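PDB 5TIP: major capsid protein from Paramecium bursaria Chlorella virus 1, which forms trimers that self-assemble, together with penton and minor capsid proteins, into the large icosahedral capsid of the virus. Local coordinates for residues Thr269-Gln273 / Pro297-Thr302; Thr83-Pro87 / Val182-Asn186. All blocks are in the same frame, centred on the assembly; numbering follows the deposited sequence.

Overall arrangement
Contact 2 comes first along the chain and closes before contact 1 opens. It lies in the N-terminal half of the capsid protein and joins two loops, one after strand 65-76 and one after strand 172-178. Contact 1 lies in the second half, within the long loop between strands 257-266 and 312-319. Their centres are about 9 Å apart; that of contact 1 lies about 17 Å and that of contact 2 about 19 Å from the centre of the chain. They touch directly: Tyr299 packs on Tyr85 and Gln183, and Thr302 and Tyr271 also meet Tyr85. This fits the double jelly-roll architecture of the family, with loops of the two halves meeting beside a glycan.

Contact 1: residues Thr269-Gln273 / Pro297-Thr302; sequences TNYGQ and PDYGNT. With BGC (beta-D-glucopyranose), chain F; GLA (alpha-D-galactopyranose), chain B.
Asn270 reaches across to the ring of Pro297, and the two side chains come from opposite directions. With CG anti to the carbonyl carbon (chi1 -59°), the amide is brought against Pro297 CG. Asn270 CB lies 4.0 Å from Pro297 CG. The amide carbon packs on the same proline atom, and the tip branches from there. Asn270 ND2 rests 3.3 Å from Pro297 CG. It also gives a nearly straight hydrogen bond to Gln273 OE1, 2.7 Å long (N-H...O 167°), in the plane of its own amide. This bond joins the two ends of the type II turn 270-273. Asn270 OD1 goes the other way and meets the edge of the Tyr299 ring, 3.9 Å from Tyr299 CE1. A water bonded to Tyr299 OH also gives a weak bond to this oxygen. Gln273 OE1 also accepts from Asn267 ND2, which helps to fix the amide that holds Asn270.

Farther along, the methyl CG2 of Thr302 packs against the backbone of the turn, 3.6 Å from Gln273 CA. Thr302 OG1 points back into its own segment and bonds Tyr299 O at 2.6 Å. A second water links Thr302 OG1 to Tyr271 O, so the segments are joined through solvent as well as by packing.

The far end of 297-302 carries the N-glycan. Asn301 ND2 is covalently bound to a glucose and gives a 2.8 Å hydrogen bond to Asp298 OD2, meeting it from above the carboxylate plane. Asp298 OD1 accepts from O2 of the same sugar. The aspartate thus holds both the linkage and the first sugar.

Both segments belong to the loop between strands 257-266 and 312-319. Tyr271 OH ties the turn to Glu89 of helix 87-91 and to Asn109 at the start of helix 109-119. Gly300 O takes a bond from Arg129 of helix 122-132.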
loop_
_atom_site.group_PDB
_atom_site.type_symbol
_atom_site.label_atom_id
_atom_site.label_comp_id
_atom_site.label_asym_id
_atom_site.label_seq_id
_atom_site.Cartn_x
_atom_site.Cartn_y
_atom_site.Cartn_z
ATOM N N THR A 269 -5.883 31.517 -8.149
ATOM C CA THR A 269 -5.536 31.630 -9.561
ATOM C C THR A 269 -5.200 30.271 -10.165
ATOM O O THR A 269 -5.549 29.996 -11.319
ATOM C CB THR A 269 -4.367 32.602 -9.736
ATOM O OG1 THR A 269 -4.705 33.864 -9.149
ATOM C CG2 THR A 269 -4.055 32.807 -11.212
ATOM N N ASN A 270 -4.538 29.402 -9.401
ATOM C CA ASN A 270 -4.040 28.130 -9.908
ATOM C C ASN A 270 -4.689 26.980 -9.152
ATOM O O ASN A 270 -4.707 26.972 -7.917
ATOM C CB ASN A 270 -2.519 28.048 -9.786
ATOM C CG ASN A 270 -1.817 29.157 -10.540
ATOM O OD1 ASN A 270 -2.062 29.364 -11.729
ATOM N ND2 ASN A 270 -0.948 29.884 -9.851
ATOM N N TYR A 271 -5.211 26.011 -9.900
ATOM C CA TYR A 271 -5.918 24.889 -9.303
ATOM C C TYR A 271 -4.952 23.992 -8.542
ATOM O O TYR A 271 -3.882 23.642 -9.047
ATOM C CB TYR A 271 -6.642 24.086 -10.381
ATOM C CG TYR A 271 -7.421 22.906 -9.847
ATOM C CD1 TYR A 271 -8.625 23.091 -9.182
ATOM C CD2 TYR A 271 -6.958 21.608 -10.015
ATOM C CE1 TYR A 271 -9.345 22.017 -8.693
ATOM C CE2 TYR A 271 -7.672 20.527 -9.529
ATOM C CZ TYR A 271 -8.865 20.739 -8.870
ATOM O OH TYR A 271 -9.580 19.669 -8.384
ATOM N N GLY A 272 -5.333 23.625 -7.322
ATOM C CA GLY A 272 -4.528 22.727 -6.523
ATOM C C GLY A 272 -3.233 23.301 -5.999
ATOM O O GLY A 272 -2.438 22.555 -5.421
ATOM N N GLN A 273 -2.986 24.596 -6.181
ATOM C CA GLN A 273 -1.769 25.215 -5.662
ATOM C C GLN A 273 -1.972 25.506 -4.183
ATOM O O GLN A 273 -2.652 26.465 -3.811
ATOM C CB GLN A 273 -1.422 26.486 -6.429
ATOM C CG GLN A 273 -0.089 27.083 -5.994
ATOM C CD GLN A 273 0.105 28.513 -6.455
ATOM O OE1 GLN A 273 -0.557 28.977 -7.381
ATOM N NE2 GLN A 273 1.026 29.219 -5.809
ATOM N N PRO A 297 3.184 28.515 -12.137
ATOM C CA PRO A 297 3.613 27.226 -11.590
ATOM C C PRO A 297 4.102 26.282 -12.677
ATOM O O PRO A 297 3.869 26.476 -13.871
ATOM C CB PRO A 297 2.342 26.671 -10.930
ATOM C CG PRO A 297 1.344 27.789 -10.952
ATOM C CD PRO A 297 1.723 28.671 -12.089
ATOM N N ASP A 298 4.802 25.243 -12.230
ATOM C CA ASP A 298 5.038 24.057 -13.048
ATOM C C ASP A 298 3.759 23.237 -12.945
ATOM O O ASP A 298 3.606 22.398 -12.057
ATOM C CB ASP A 298 6.264 23.295 -12.558
ATOM C CG ASP A 298 6.630 22.123 -13.454
ATOM O OD1 ASP A 298 5.890 21.841 -14.421
ATOM O OD2 ASP A 298 7.672 21.483 -13.191
ATOM N N TYR A 299 2.829 23.495 -13.870
ATOM C CA TYR A 299 1.449 23.036 -13.716
ATOM C C TYR A 299 1.372 21.535 -13.462
ATOM O O TYR A 299 0.664 21.084 -12.555
ATOM C CB TYR A 299 0.633 23.409 -14.954
ATOM C CG TYR A 299 0.428 24.895 -15.130
ATOM C CD1 TYR A 299 -0.440 25.599 -14.307
ATOM C CD2 TYR A 299 1.095 25.594 -16.127
ATOM C CE1 TYR A 299 -0.634 26.958 -14.467
ATOM C CE2 TYR A 299 0.907 26.952 -16.295
ATOM C CZ TYR A 299 0.043 27.628 -15.463
ATOM O OH TYR A 299 -0.146 28.980 -15.626
ATOM N N GLY A 300 2.107 20.747 -14.245
ATOM C CA GLY A 300 2.101 19.309 -14.051
ATOM C C GLY A 300 2.659 18.875 -12.714
ATOM O O GLY A 300 2.370 17.762 -12.260
ATOM N N ASN A 301 3.442 19.735 -12.064
ATOM C CA ASN A 301 4.059 19.416 -10.784
ATOM C C ASN A 301 3.660 20.454 -9.741
ATOM O O ASN A 301 4.505 20.956 -8.994
ATOM C CB ASN A 301 5.581 19.340 -10.941
ATOM C CG ASN A 301 6.008 18.356 -12.023
ATOM O OD1 ASN A 301 5.590 17.199 -12.019
ATOM N ND2 ASN A 301 6.844 18.815 -12.954
ATOM N N THR A 302 2.365 20.781 -9.695
ATOM C CA THR A 302 1.881 21.828 -8.800
ATOM C C THR A 302 2.060 21.441 -7.336
ATOM O O THR A 302 2.395 22.289 -6.500
ATOM C CB THR A 302 0.412 22.128 -9.100
ATOM O OG1 THR A 302 0.290 22.626 -10.439
ATOM C CG2 THR A 302 -0.139 23.163 -8.138
HETATM C C2 BGC F . 7.547 18.614 -15.244
HETATM C C3 BGC F . 8.022 17.670 -16.353
HETATM C C4 BGC F . 8.956 16.609 -15.791
HETATM C C5 BGC F . 8.328 15.934 -14.582
HETATM C C6 BGC F . 9.302 14.939 -13.970
HETATM C C1 BGC F . 7.051 17.852 -14.027
HETATM O O2 BGC F . 6.462 19.423 -15.678
HETATM O O3 BGC F . 8.726 18.406 -17.358
HETATM O O4 BGC F . 9.281 15.655 -16.799
HETATM O O5 BGC F . 8.014 16.903 -13.590
HETATM O O6 BGC F . 10.530 15.609 -13.672
HETATM C C1 GLA B . 8.850 22.337 -18.845
HETATM C C2 GLA B . 9.590 23.135 -17.778
HETATM C C3 GLA B . 8.776 23.198 -16.494
HETATM C C4 GLA B . 7.364 23.686 -16.787
HETATM C C5 GLA B . 6.734 22.869 -17.909
HETATM C C6 GLA B . 5.355 23.415 -18.258
HETATM O O2 GLA B . 10.856 22.522 -17.509
HETATM O O3 GLA B . 9.408 24.086 -15.569
HETATM O O4 GLA B . 7.400 25.067 -17.163
HETATM O O5 GLA B . 7.563 22.909 -19.068
HETATM O O6 GLA B . 4.598 23.603 -17.059
HETATM O O HOH W 1 -1.326 31.518 -14.263
HETATM O O HOH W 2 -2.117 24.576 -10.895
#

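Contact 2: residues Thr83-Pro87 / Val182-Asn186; sequences TTYYP and VQGVN
Pro87 and Val182 make the dry, close-packed part of this contact. Pro87 CB lies 3.6 Å from Val182 CG1 and 3.8 Å from Val185 CG2, so one ring carbon touches a methyl group of each of two valines. Beside it, the Thr84 methyl CG2 packs 3.7 Å from Gly184 CA. Gly184 has positive phi, and its lack of a side chain lets the two backbones come close, with Gly184 CA 3.3 Å from Thr83 O in a CH...O contact.

That same carbonyl marks the change to the polar side. Gln183, bent at chi2 (62°), turns its amide back, and Gln183 NE2 gives Thr83 O a 3.2 Å hydrogen bond, meeting one of its lone pairs within the carbonyl plane. Its OE1 is taken by Gly189 N. Two waters bridge the segments beside their closest approach, at Thr84 and Gly184. One joins Thr83 OG1, which also bonds Asn80 O, to Gly184 O. The other links Tyr85 N to Gln183 O. Thr83 and Gln183 are partly exposed, and a galactose touches Thr83.

Tyr86 is the N-cap of helix 87-91, and Val182 also packs on that helix. Tyr85 and Tyr86 lean on helices 109-119 and 122-132, while segment 182-186 leads into strand 187-188.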
loop_
_atom_site.group_PDB
_atom_site.type_symbol
_atom_site.label_atom_id
_atom_site.label_comp_id
_atom_site.label_asym_id
_atom_site.label_seq_id
_atom_site.Cartn_x
_atom_site.Cartn_y
_atom_site.Cartn_z
ATOM N N THR A 83 1.635 20.780 -18.605
ATOM C CA THR A 83 0.806 21.975 -18.677
ATOM C C THR A 83 -0.605 21.747 -18.152
ATOM O O THR A 83 -1.441 22.652 -18.238
ATOM C CB THR A 83 0.750 22.494 -20.115
ATOM O OG1 THR A 83 0.254 21.464 -20.978
ATOM C CG2 THR A 83 2.134 22.921 -20.580
ATOM N N THR A 84 -0.892 20.567 -17.608
ATOM C CA THR A 84 -2.184 20.281 -17.003
ATOM C C THR A 84 -1.969 19.721 -15.605
ATOM O O THR A 84 -0.933 19.118 -15.312
ATOM C CB THR A 84 -3.005 19.284 -17.835
ATOM O OG1 THR A 84 -2.259 18.072 -18.005
ATOM C CG2 THR A 84 -3.336 19.867 -19.200
ATOM N N TYR A 85 -2.961 19.929 -14.739
ATOM C CA TYR A 85 -2.921 19.417 -13.369
ATOM C C TYR A 85 -4.331 18.966 -13.002
ATOM O O TYR A 85 -5.165 19.786 -12.605
ATOM C CB TYR A 85 -2.402 20.470 -12.396
ATOM C CG TYR A 85 -2.109 19.937 -11.011
ATOM C CD1 TYR A 85 -1.073 19.035 -10.801
ATOM C CD2 TYR A 85 -2.856 20.342 -9.913
ATOM C CE1 TYR A 85 -0.795 18.546 -9.540
ATOM C CE2 TYR A 85 -2.583 19.857 -8.645
ATOM C CZ TYR A 85 -1.552 18.960 -8.465
ATOM O OH TYR A 85 -1.273 18.473 -7.209
ATOM N N TYR A 86 -4.582 17.664 -13.127
ATOM C CA TYR A 86 -5.882 17.066 -12.847
ATOM C C TYR A 86 -7.025 17.816 -13.541
ATOM O O TYR A 86 -7.949 18.296 -12.879
ATOM C CB TYR A 86 -6.126 16.989 -11.345
ATOM C CG TYR A 86 -5.169 16.073 -10.611
ATOM C CD1 TYR A 86 -5.459 14.728 -10.442
ATOM C CD2 TYR A 86 -3.974 16.554 -10.093
ATOM C CE1 TYR A 86 -4.587 13.886 -9.774
ATOM C CE2 TYR A 86 -3.095 15.721 -9.424
ATOM C CZ TYR A 86 -3.406 14.387 -9.267
ATOM O OH TYR A 86 -2.535 13.551 -8.601
ATOM N N PRO A 87 -6.990 17.929 -14.873
ATOM C CA PRO A 87 -8.017 18.739 -15.549
ATOM C C PRO A 87 -9.407 18.133 -15.471
ATOM O O PRO A 87 -10.391 18.872 -15.339
ATOM C CB PRO A 87 -7.503 18.811 -16.993
ATOM C CG PRO A 87 -6.702 17.571 -17.159
ATOM C CD PRO A 87 -6.045 17.330 -15.832
ATOM N N VAL A 182 -10.094 25.652 -17.665
ATOM C CA VAL A 182 -9.275 24.529 -17.217
ATOM C C VAL A 182 -7.895 24.671 -17.846
ATOM O O VAL A 182 -7.763 24.659 -19.078
ATOM C CB VAL A 182 -9.909 23.175 -17.569
ATOM C CG1 VAL A 182 -9.024 22.047 -17.081
ATOM C CG2 VAL A 182 -11.298 23.064 -16.960
ATOM N N GLN A 183 -6.873 24.795 -16.996
ATOM C CA GLN A 183 -5.509 25.034 -17.453
ATOM C C GLN A 183 -5.019 23.897 -18.338
ATOM O O GLN A 183 -5.200 22.716 -18.025
ATOM C CB GLN A 183 -4.575 25.219 -16.255
ATOM C CG GLN A 183 -3.102 25.116 -16.604
ATOM C CD GLN A 183 -2.657 26.190 -17.577
ATOM O OE1 GLN A 183 -3.128 27.326 -17.528
ATOM N NE2 GLN A 183 -1.744 25.832 -18.472
ATOM N N GLY A 184 -4.396 24.264 -19.454
ATOM C CA GLY A 184 -3.879 23.297 -20.392
ATOM C C GLY A 184 -4.919 22.626 -21.260
ATOM O O GLY A 184 -4.552 21.795 -22.101
ATOM N N VAL A 185 -6.197 22.969 -21.111
ATOM C CA VAL A 185 -7.254 22.365 -21.922
ATOM C C VAL A 185 -7.939 23.421 -22.782
ATOM O O VAL A 185 -7.916 23.322 -24.014
ATOM C CB VAL A 185 -8.261 21.616 -21.030
ATOM C CG1 VAL A 185 -9.496 21.219 -21.816
ATOM C CG2 VAL A 185 -7.619 20.346 -20.488
ATOM N N ASN A 186 -8.548 24.433 -22.150
ATOM C CA ASN A 186 -9.134 25.553 -22.890
ATOM C C ASN A 186 -8.548 26.910 -22.498
ATOM O O ASN A 186 -8.870 27.908 -23.156
ATOM C CB ASN A 186 -10.679 25.583 -22.762
ATOM C CG ASN A 186 -11.165 25.997 -21.400
ATOM O OD1 ASN A 186 -10.493 25.802 -20.397
ATOM N ND2 ASN A 186 -12.356 26.595 -21.357
HETATM O O HOH W 3 -1.977 20.633 -22.147
HETATM O O HOH W 4 -5.321 21.423 -15.727
#